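Local coordinates for protein negative regulator of ofd1 (Schizosaccharomyces pombe, PDB 3QTM) that is required for correct translation termination, directly inhibits Ofd1 and stabilises the N-terminal transcription factor domain of Sre1 for hypoxic gene expression, at residues A[51-56]-A[71-76]; A[65-70]-A[119-124]. All blocks are in the same frame, centred on the assembly; numbering follows the deposited sequence.

Contact 1: A[51-56]-A[71-76]; sequences EADRIL and AAYSSA. With SO4 (sulfate ion), chain C.
Tyr-73 reaches across from helix 67-82 and meets three side chains of helix 38-58: one over a face of its ring, one at the edge, and one at its hydroxyl. Over the face lies the methyl of Ala-52, whose CB stands 3.7 Å from the ring centroid and nearly along the ring normal, a CH-pi contact displaced a little toward CD1, from which CB is 3.5 Å. Alanine suits this buried position, since its short side chain lets the ring come close to the partner helix. At the edge of the ring, in its plane, Leu-56 brings CD1 to 3.8 Å from CE1 of Tyr-73, the two side chains crossing at about a right angle. The third neighbour is polar. Asp-53 OD1 comes within 2.6 Å of Tyr-73 OH in a weak hydrogen bond, with carboxylate and ring planes 73° apart. The tyrosine stretches this far because its CG is anti to the backbone N (chi1 -165°), which carries the ring toward helix 38-58. Tyrosine suits the place because its buried ring packs against carbon while its hydroxyl reaches a partly exposed carboxylate. Elsewhere on helix 38-58, Arg-54 NH1 donates a hydrogen bond of 2.6 Å to O2 of a sulfate ion, which lies at the edge of the guanidinium; Arg-57 binds the same ion, probably taken up from the crystallisation liquor. Arg-107 of helix 97-110 also touches Leu-56 and Tyr-73. The two short segments run roughly antiparallel, at 145°, with axes 10.6 Å apart, a pairing of successive helices consistent with the tetratricopeptide-repeat class of this all-helical protein.

Contact 2: A[65-70]-A[119-124]; sequences LPKDFH and SRLFLA
Asp-68 OD1 lies within hydrogen-bonding distance of two waters, at 2.6 Å from water 1 and 2.9 Å from water 2, which probably donate to it and link it to the first turn of helix 119-142. Water 1 accepts from Leu-121 N and water 2 from Arg-120 N, each at 3.0 Å, so the carboxylate faces two amides at a helix start without touching either. The aspartate also lies against the aliphatic part of Arg-120, with OD1 3.7 Å from its CB. Asp-68 OD2 and Arg-120 NE, 4.6 Å apart, are too distant for a salt bridge; the guanidinium pairs instead with Asp-178 and makes a cation-pi contact with Trp-23. Replacing Asp-68 by an alanine would probably leave both waters without this shared partner and the two amides less firmly hydrated. Leu-121 supplies the apolar side: with CG anti to the backbone N (chi1 -169°), it sets CD1 4.1 Å from His-70 CB and CD2 4.0 Å from Lys-67 CD. Lysine fits here because its methylenes cover the leucine while NZ goes on to the carbonyls of Ala-114 and Gly-116. The chemistry implies direct apolar packing beside a water-mediated polar side, where a negative charge facing a helix N-terminus is likely to be favourable.

How the contacts relate
Both contacts are partly buried and both use helix 67-82, which contact 1 joins to the preceding helix 38-58 and contact 2 to helix 119-142, farther along the chain. Their centres are 10 Å apart. Phe-69 and Leu-65 from contact 2 pack on Leu-56 from contact 1, while Ala-71 meets the backbone of Arg-120, so the two contacts touch through packing at several points. The difference lies in the polar chemistry: contact 1 joins aspartate and phenol directly, if weakly, along the flanks of two helices, whereas contact 2, where two helices begin, works through water. In each, carbon packing by buried and partly exposed residues is edged by a partly exposed aspartate.

Contact 1: A[51-56]-A[71-76]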
ATOM      1  N   GLU A  51       6.367  21.075 -17.269  1.00 21.86           N
ATOM      2  CA  GLU A  51       5.453  20.924 -18.389  1.00 22.78           C
ATOM      3  C   GLU A  51       4.033  21.277 -17.931  1.00 23.34           C
ATOM      4  O   GLU A  51       3.284  21.907 -18.663  1.00 20.52           O
ATOM      5  CB  GLU A  51       5.528  19.514 -18.971  1.00 23.15           C
ATOM      6  CG  GLU A  51       4.608  19.290 -20.166  1.00 30.50           C
ATOM      7  CD  GLU A  51       4.842  20.289 -21.312  1.00 31.90           C
ATOM      8  OE1 GLU A  51       5.983  20.790 -21.479  1.00 27.97           O
ATOM      9  OE2 GLU A  51       3.866  20.564 -22.045  1.00 30.96           O
ATOM     10  N   ALA A  52       3.685  20.898 -16.699  1.00 22.67           N
ATOM     11  CA  ALA A  52       2.367  21.212 -16.155  1.00 21.75           C
ATOM     12  C   ALA A  52       2.178  22.717 -16.083  1.00 22.56           C
ATOM     13  O   ALA A  52       1.112  23.244 -16.433  1.00 21.59           O
ATOM     14  CB  ALA A  52       2.177  20.569 -14.767  1.00 21.35           C
ATOM     15  N   ASP A  53       3.219  23.410 -15.628  1.00 20.01           N
ATOM     16  CA  ASP A  53       3.189  24.866 -15.549  1.00 22.77           C
ATOM     17  C   ASP A  53       3.007  25.471 -16.939  1.00 26.00           C
ATOM     18  O   ASP A  53       2.275  26.449 -17.111  1.00 22.41           O
ATOM     19  CB  ASP A  53       4.465  25.419 -14.895  1.00 24.10           C
ATOM     20  CG  ASP A  53       4.471  25.239 -13.371  1.00 30.12           C
ATOM     21  OD1 ASP A  53       3.383  25.012 -12.790  1.00 27.18           O
ATOM     22  OD2 ASP A  53       5.563  25.316 -12.760  1.00 32.81           O
ATOM     23  N   ARG A  54       3.674  24.886 -17.929  1.00 22.29           N
ATOM     24  CA  ARG A  54       3.573  25.390 -19.292  1.00 27.38           C
ATOM     25  C   ARG A  54       2.138  25.223 -19.783  1.00 25.85           C
ATOM     26  O   ARG A  54       1.587  26.111 -20.438  1.00 26.61           O
ATOM     27  CB  ARG A  54       4.547  24.670 -20.233  1.00 24.12           C
ATOM     28  CG  ARG A  54       4.669  25.332 -21.621  1.00 35.36           C
ATOM     29  CD  ARG A  54       5.712  24.638 -22.511  1.00 33.63           C
ATOM     30  NE  ARG A  54       6.954  24.375 -21.782  1.00 36.87           N
ATOM     31  CZ  ARG A  54       7.995  25.201 -21.741  1.00 43.26           C
ATOM     32  NH1 ARG A  54       7.960  26.354 -22.398  1.00 47.19           N
ATOM     33  NH2 ARG A  54       9.075  24.876 -21.037  1.00 44.10           N
ATOM     34  N   ILE A  55       1.531  24.087 -19.461  1.00 21.72           N
ATOM     35  CA  ILE A  55       0.151  23.846 -19.871  1.00 21.25           C
ATOM     36  C   ILE A  55      -0.782  24.871 -19.227  1.00 26.66           C
ATOM     37  O   ILE A  55      -1.685  25.392 -19.879  1.00 24.95           O
ATOM     38  CB  ILE A  55      -0.289  22.414 -19.554  1.00 24.74           C
ATOM     39  CG1 ILE A  55       0.454  21.432 -20.467  1.00 26.64           C
ATOM     40  CG2 ILE A  55      -1.788  22.262 -19.717  1.00 21.98           C
ATOM     41  CD1 ILE A  55       0.263  19.977 -20.084  1.00 26.61           C
ATOM     42  N   LEU A  56      -0.548  25.189 -17.956  1.00 26.19           N
ATOM     43  CA  LEU A  56      -1.352  26.212 -17.288  1.00 26.63           C
ATOM     44  C   LEU A  56      -1.196  27.587 -17.946  1.00 29.66           C
ATOM     45  O   LEU A  56      -2.149  28.347 -18.020  1.00 31.90           O
ATOM     46  CB  LEU A  56      -1.027  26.284 -15.794  1.00 26.70           C
ATOM     47  CG  LEU A  56      -1.675  25.158 -14.984  1.00 26.86           C
ATOM     48  CD1 LEU A  56      -0.943  24.924 -13.653  1.00 23.23           C
ATOM     49  CD2 LEU A  56      -3.152  25.466 -14.761  1.00 25.06           C
ATOM     50  N   ALA A  71      -4.243  15.519 -11.376  1.00 14.16           N
ATOM     51  CA  ALA A  71      -3.758  14.260 -10.824  1.00 16.30           C
ATOM     52  C   ALA A  71      -2.289  14.037 -11.167  1.00 19.83           C
ATOM     53  O   ALA A  71      -1.519  13.636 -10.308  1.00 19.43           O
ATOM     54  CB  ALA A  71      -4.602  13.096 -11.318  1.00 17.30           C
ATOM     55  N   ALA A  72      -1.904  14.281 -12.426  1.00 18.64           N
ATOM     56  CA  ALA A  72      -0.514  14.094 -12.835  1.00 16.03           C
ATOM     57  C   ALA A  72       0.394  15.100 -12.138  1.00 18.39           C
ATOM     58  O   ALA A  72       1.493  14.773 -11.709  1.00 17.20           O
ATOM     59  CB  ALA A  72      -0.370  14.228 -14.339  1.00 16.40           C
ATOM     60  N   TYR A  73      -0.068  16.342 -12.059  1.00 15.59           N
ATOM     61  CA  TYR A  73       0.698  17.403 -11.445  1.00 14.17           C
ATOM     62  C   TYR A  73       0.875  17.095  -9.936  1.00 19.96           C
ATOM     63  O   TYR A  73       1.971  17.209  -9.380  1.00 17.86           O
ATOM     64  CB  TYR A  73      -0.048  18.717 -11.660  1.00 15.22           C
ATOM     65  CG  TYR A  73       0.747  19.964 -11.419  1.00 19.04           C
ATOM     66  CD1 TYR A  73       0.278  21.194 -11.856  1.00 16.82           C
ATOM     67  CD2 TYR A  73       1.982  19.917 -10.766  1.00 18.90           C
ATOM     68  CE1 TYR A  73       1.002  22.359 -11.629  1.00 21.81           C
ATOM     69  CE2 TYR A  73       2.721  21.078 -10.535  1.00 18.00           C
ATOM     70  CZ  TYR A  73       2.217  22.302 -10.967  1.00 22.79           C
ATOM     71  OH  TYR A  73       2.928  23.468 -10.748  1.00 22.65           O
ATOM     72  N   SER A  74      -0.209  16.692  -9.281  1.00 14.09           N
ATOM     73  CA  SER A  74      -0.142  16.307  -7.876  1.00 17.74           C
ATOM     74  C   SER A  74       0.847  15.163  -7.672  1.00 19.04           C
ATOM     75  O   SER A  74       1.638  15.199  -6.745  1.00 15.41           O
ATOM     76  CB  SER A  74      -1.518  15.887  -7.366  1.00 15.47           C
ATOM     77  OG  SER A  74      -1.429  15.408  -6.042  1.00 17.44           O
ATOM     78  N   SER A  75       0.803  14.159  -8.553  1.00 17.55           N
ATOM     79  CA  SER A  75       1.711  13.011  -8.457  1.00 19.43           C
ATOM     80  C   SER A  75       3.182  13.392  -8.581  1.00 20.12           C
ATOM     81  O   SER A  75       4.028  12.836  -7.887  1.00 20.11           O
ATOM     82  CB  SER A  75       1.380  11.958  -9.512  1.00 19.37           C
ATOM     83  OG  SER A  75       0.124  11.374  -9.233  1.00 21.04           O
ATOM     84  N   ALA A  76       3.486  14.328  -9.475  1.00 17.61           N
ATOM     85  CA  ALA A  76       4.857  14.795  -9.613  1.00 20.15           C
ATOM     86  C   ALA A  76       5.318  15.483  -8.320  1.00 18.44           C
ATOM     87  O   ALA A  76       6.419  15.230  -7.834  1.00 16.71           O
ATOM     88  CB  ALA A  76       4.985  15.734 -10.813  1.00 18.00           C
TER
HETATM   89  S   SO4 C   2       6.105  29.010 -22.900  1.00 71.88           S
HETATM   90  O1  SO4 C   2       4.837  29.349 -22.243  1.00 53.29           O
HETATM   91  O2  SO4 C   2       5.998  27.700 -23.547  1.00 61.23           O
HETATM   92  O3  SO4 C   2       6.406  30.000 -23.934  1.00 76.88           O
HETATM   93  O4  SO4 C   2       7.189  28.996 -21.915  1.00 60.01           O

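Contact 2: A[65-70]-A[119-124]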
ATOM      1  N   LEU A  65      -9.286  22.363 -17.758  1.00 23.71           N
ATOM      2  CA  LEU A  65      -8.316  21.286 -17.615  1.00 22.75           C
ATOM      3  C   LEU A  65      -8.976  20.159 -16.825  1.00 20.95           C
ATOM      4  O   LEU A  65      -9.673  20.407 -15.854  1.00 23.50           O
ATOM      5  CB  LEU A  65      -7.036  21.775 -16.936  1.00 22.55           C
ATOM      6  CG  LEU A  65      -6.165  22.714 -17.776  1.00 25.86           C
ATOM      7  CD1 LEU A  65      -5.088  23.389 -16.915  1.00 27.46           C
ATOM      8  CD2 LEU A  65      -5.547  21.979 -18.980  1.00 25.41           C
ATOM      9  N   PRO A  66      -8.784  18.912 -17.260  1.00 20.36           N
ATOM     10  CA  PRO A  66      -9.454  17.799 -16.595  1.00 21.26           C
ATOM     11  C   PRO A  66      -8.806  17.426 -15.278  1.00 20.95           C
ATOM     12  O   PRO A  66      -7.648  17.771 -14.982  1.00 17.96           O
ATOM     13  CB  PRO A  66      -9.267  16.624 -17.563  1.00 21.06           C
ATOM     14  CG  PRO A  66      -8.221  17.021 -18.505  1.00 23.30           C
ATOM     15  CD  PRO A  66      -7.854  18.464 -18.302  1.00 24.47           C
ATOM     16  N   LYS A  67      -9.563  16.664 -14.509  1.00 19.68           N
ATOM     17  CA  LYS A  67      -9.061  16.095 -13.273  1.00 19.38           C
ATOM     18  C   LYS A  67      -7.720  15.374 -13.486  1.00 19.07           C
ATOM     19  O   LYS A  67      -6.855  15.427 -12.615  1.00 16.85           O
ATOM     20  CB  LYS A  67     -10.082  15.135 -12.683  1.00 19.77           C
ATOM     21  CG  LYS A  67     -11.396  15.795 -12.240  1.00 22.37           C
ATOM     22  CD  LYS A  67     -12.188  14.844 -11.342  1.00 20.55           C
ATOM     23  CE  LYS A  67     -13.490  15.471 -10.858  1.00 26.73           C
ATOM     24  NZ  LYS A  67     -14.411  15.701 -11.995  1.00 30.37           N
ATOM     25  N   ASP A  68      -7.565  14.698 -14.627  1.00 16.67           N
ATOM     26  CA  ASP A  68      -6.331  13.966 -14.933  1.00 20.58           C
ATOM     27  C   ASP A  68      -5.112  14.872 -15.021  1.00 18.78           C
ATOM     28  O   ASP A  68      -4.005  14.441 -14.737  1.00 23.06           O
ATOM     29  CB  ASP A  68      -6.456  13.181 -16.246  1.00 23.57           C
ATOM     30  CG  ASP A  68      -7.282  11.916 -16.094  1.00 26.31           C
ATOM     31  OD1 ASP A  68      -7.627  11.562 -14.941  1.00 24.51           O
ATOM     32  OD2 ASP A  68      -7.577  11.274 -17.131  1.00 29.27           O
ATOM     33  N   PHE A  69      -5.306  16.119 -15.441  1.00 20.13           N
ATOM     34  CA  PHE A  69      -4.204  17.076 -15.414  1.00 19.98           C
ATOM     35  C   PHE A  69      -3.738  17.330 -13.975  1.00 19.91           C
ATOM     36  O   PHE A  69      -2.542  17.252 -13.673  1.00 17.44           O
ATOM     37  CB  PHE A  69      -4.574  18.403 -16.086  1.00 17.98           C
ATOM     38  CG  PHE A  69      -3.599  19.531 -15.762  1.00 20.34           C
ATOM     39  CD1 PHE A  69      -2.425  19.679 -16.474  1.00 18.56           C
ATOM     40  CD2 PHE A  69      -3.856  20.418 -14.733  1.00 18.47           C
ATOM     41  CE1 PHE A  69      -1.524  20.690 -16.170  1.00 18.37           C
ATOM     42  CE2 PHE A  69      -2.957  21.442 -14.422  1.00 20.72           C
ATOM     43  CZ  PHE A  69      -1.790  21.571 -15.134  1.00 19.82           C
ATOM     44  N   HIS A  70      -4.676  17.632 -13.083  1.00 17.35           N
ATOM     45  CA  HIS A  70      -4.289  17.943 -11.702  1.00 20.14           C
ATOM     46  C   HIS A  70      -3.745  16.699 -10.989  1.00 18.63           C
ATOM     47  O   HIS A  70      -2.893  16.814 -10.108  1.00 18.74           O
ATOM     48  CB  HIS A  70      -5.458  18.538 -10.913  1.00 18.22           C
ATOM     49  CG  HIS A  70      -6.058  19.749 -11.551  1.00 22.28           C
ATOM     50  ND1 HIS A  70      -5.525  21.011 -11.401  1.00 22.79           N
ATOM     51  CD2 HIS A  70      -7.147  19.890 -12.347  1.00 20.57           C
ATOM     52  CE1 HIS A  70      -6.250  21.875 -12.086  1.00 22.55           C
ATOM     53  NE2 HIS A  70      -7.245  21.223 -12.660  1.00 23.73           N
ATOM     54  N   SER A 119     -10.825   8.887 -11.271  1.00 23.29           N
ATOM     55  CA  SER A 119     -10.031   7.800 -10.708  1.00 24.99           C
ATOM     56  C   SER A 119      -8.583   8.192 -10.379  1.00 22.39           C
ATOM     57  O   SER A 119      -8.111   7.969  -9.267  1.00 23.54           O
ATOM     58  CB  SER A 119     -10.048   6.598 -11.658  1.00 26.80           C
ATOM     59  OG  SER A 119     -11.363   6.075 -11.760  1.00 29.15           O
ATOM     60  N   ARG A 120      -7.891   8.780 -11.346  1.00 19.60           N
ATOM     61  CA  ARG A 120      -6.496   9.143 -11.141  1.00 22.55           C
ATOM     62  C   ARG A 120      -6.383  10.230 -10.078  1.00 20.11           C
ATOM     63  O   ARG A 120      -5.448  10.239  -9.303  1.00 21.33           O
ATOM     64  CB  ARG A 120      -5.826   9.569 -12.455  1.00 22.44           C
ATOM     65  CG  ARG A 120      -5.519   8.404 -13.390  1.00 24.22           C
ATOM     66  CD  ARG A 120      -5.152   8.859 -14.810  1.00 26.80           C
ATOM     67  NE  ARG A 120      -5.096   7.703 -15.699  1.00 30.87           N
ATOM     68  CZ  ARG A 120      -3.975   7.084 -16.066  1.00 38.14           C
ATOM     69  NH1 ARG A 120      -2.789   7.525 -15.658  1.00 33.95           N
ATOM     70  NH2 ARG A 120      -4.043   6.020 -16.856  1.00 40.35           N
ATOM     71  N   LEU A 121      -7.361  11.127 -10.030  1.00 21.45           N
ATOM     72  CA  LEU A 121      -7.344  12.192  -9.040  1.00 21.23           C
ATOM     73  C   LEU A 121      -7.561  11.615  -7.647  1.00 20.03           C
ATOM     74  O   LEU A 121      -6.879  12.011  -6.694  1.00 19.47           O
ATOM     75  CB  LEU A 121      -8.406  13.259  -9.341  1.00 18.06           C
ATOM     76  CG  LEU A 121      -8.236  14.521  -8.482  1.00 20.28           C
ATOM     77  CD1 LEU A 121      -6.963  15.296  -8.920  1.00 16.77           C
ATOM     78  CD2 LEU A 121      -9.477  15.420  -8.494  1.00 18.05           C
ATOM     79  N   PHE A 122      -8.495  10.671  -7.543  1.00 19.41           N
ATOM     80  CA  PHE A 122      -8.806  10.054  -6.257  1.00 20.16           C
ATOM     81  C   PHE A 122      -7.580   9.332  -5.723  1.00 21.25           C
ATOM     82  O   PHE A 122      -7.305   9.374  -4.523  1.00 21.11           O
ATOM     83  CB  PHE A 122     -10.001   9.103  -6.368  1.00 19.47           C
ATOM     84  CG  PHE A 122     -11.345   9.806  -6.357  1.00 23.07           C
ATOM     85  CD1 PHE A 122     -11.427  11.180  -6.549  1.00 20.54           C
ATOM     86  CD2 PHE A 122     -12.520   9.085  -6.191  1.00 23.95           C
ATOM     87  CE1 PHE A 122     -12.651  11.827  -6.545  1.00 27.56           C
ATOM     88  CE2 PHE A 122     -13.757   9.718  -6.195  1.00 25.30           C
ATOM     89  CZ  PHE A 122     -13.823  11.095  -6.369  1.00 29.16           C
ATOM     90  N   LEU A 123      -6.832   8.699  -6.623  1.00 20.09           N
ATOM     91  CA  LEU A 123      -5.633   7.974  -6.225  1.00 22.32           C
ATOM     92  C   LEU A 123      -4.557   8.951  -5.753  1.00 20.24           C
ATOM     93  O   LEU A 123      -3.925   8.718  -4.726  1.00 21.50           O
ATOM     94  CB  LEU A 123      -5.115   7.068  -7.355  1.00 18.87           C
ATOM     95  CG  LEU A 123      -3.807   6.279  -7.141  1.00 21.99           C
ATOM     96  CD1 LEU A 123      -3.921   5.259  -6.007  1.00 18.62           C
ATOM     97  CD2 LEU A 123      -3.360   5.575  -8.426  1.00 24.48           C
ATOM     98  N   ALA A 124      -4.367  10.043  -6.493  1.00 19.58           N
ATOM     99  CA  ALA A 124      -3.397  11.079  -6.121  1.00 19.20           C
ATOM    100  C   ALA A 124      -3.721  11.694  -4.763  1.00 19.95           C
ATOM    101  O   ALA A 124      -2.827  11.965  -3.956  1.00 19.04           O
ATOM    102  CB  ALA A 124      -3.354  12.182  -7.184  1.00 18.91           C
TER
HETATM  103  O   HOH W   1      -8.688  11.933 -12.617  1.00 18.47           O
HETATM  104  O   HOH W   2      -8.680   8.950 -14.224  1.00 22.37           O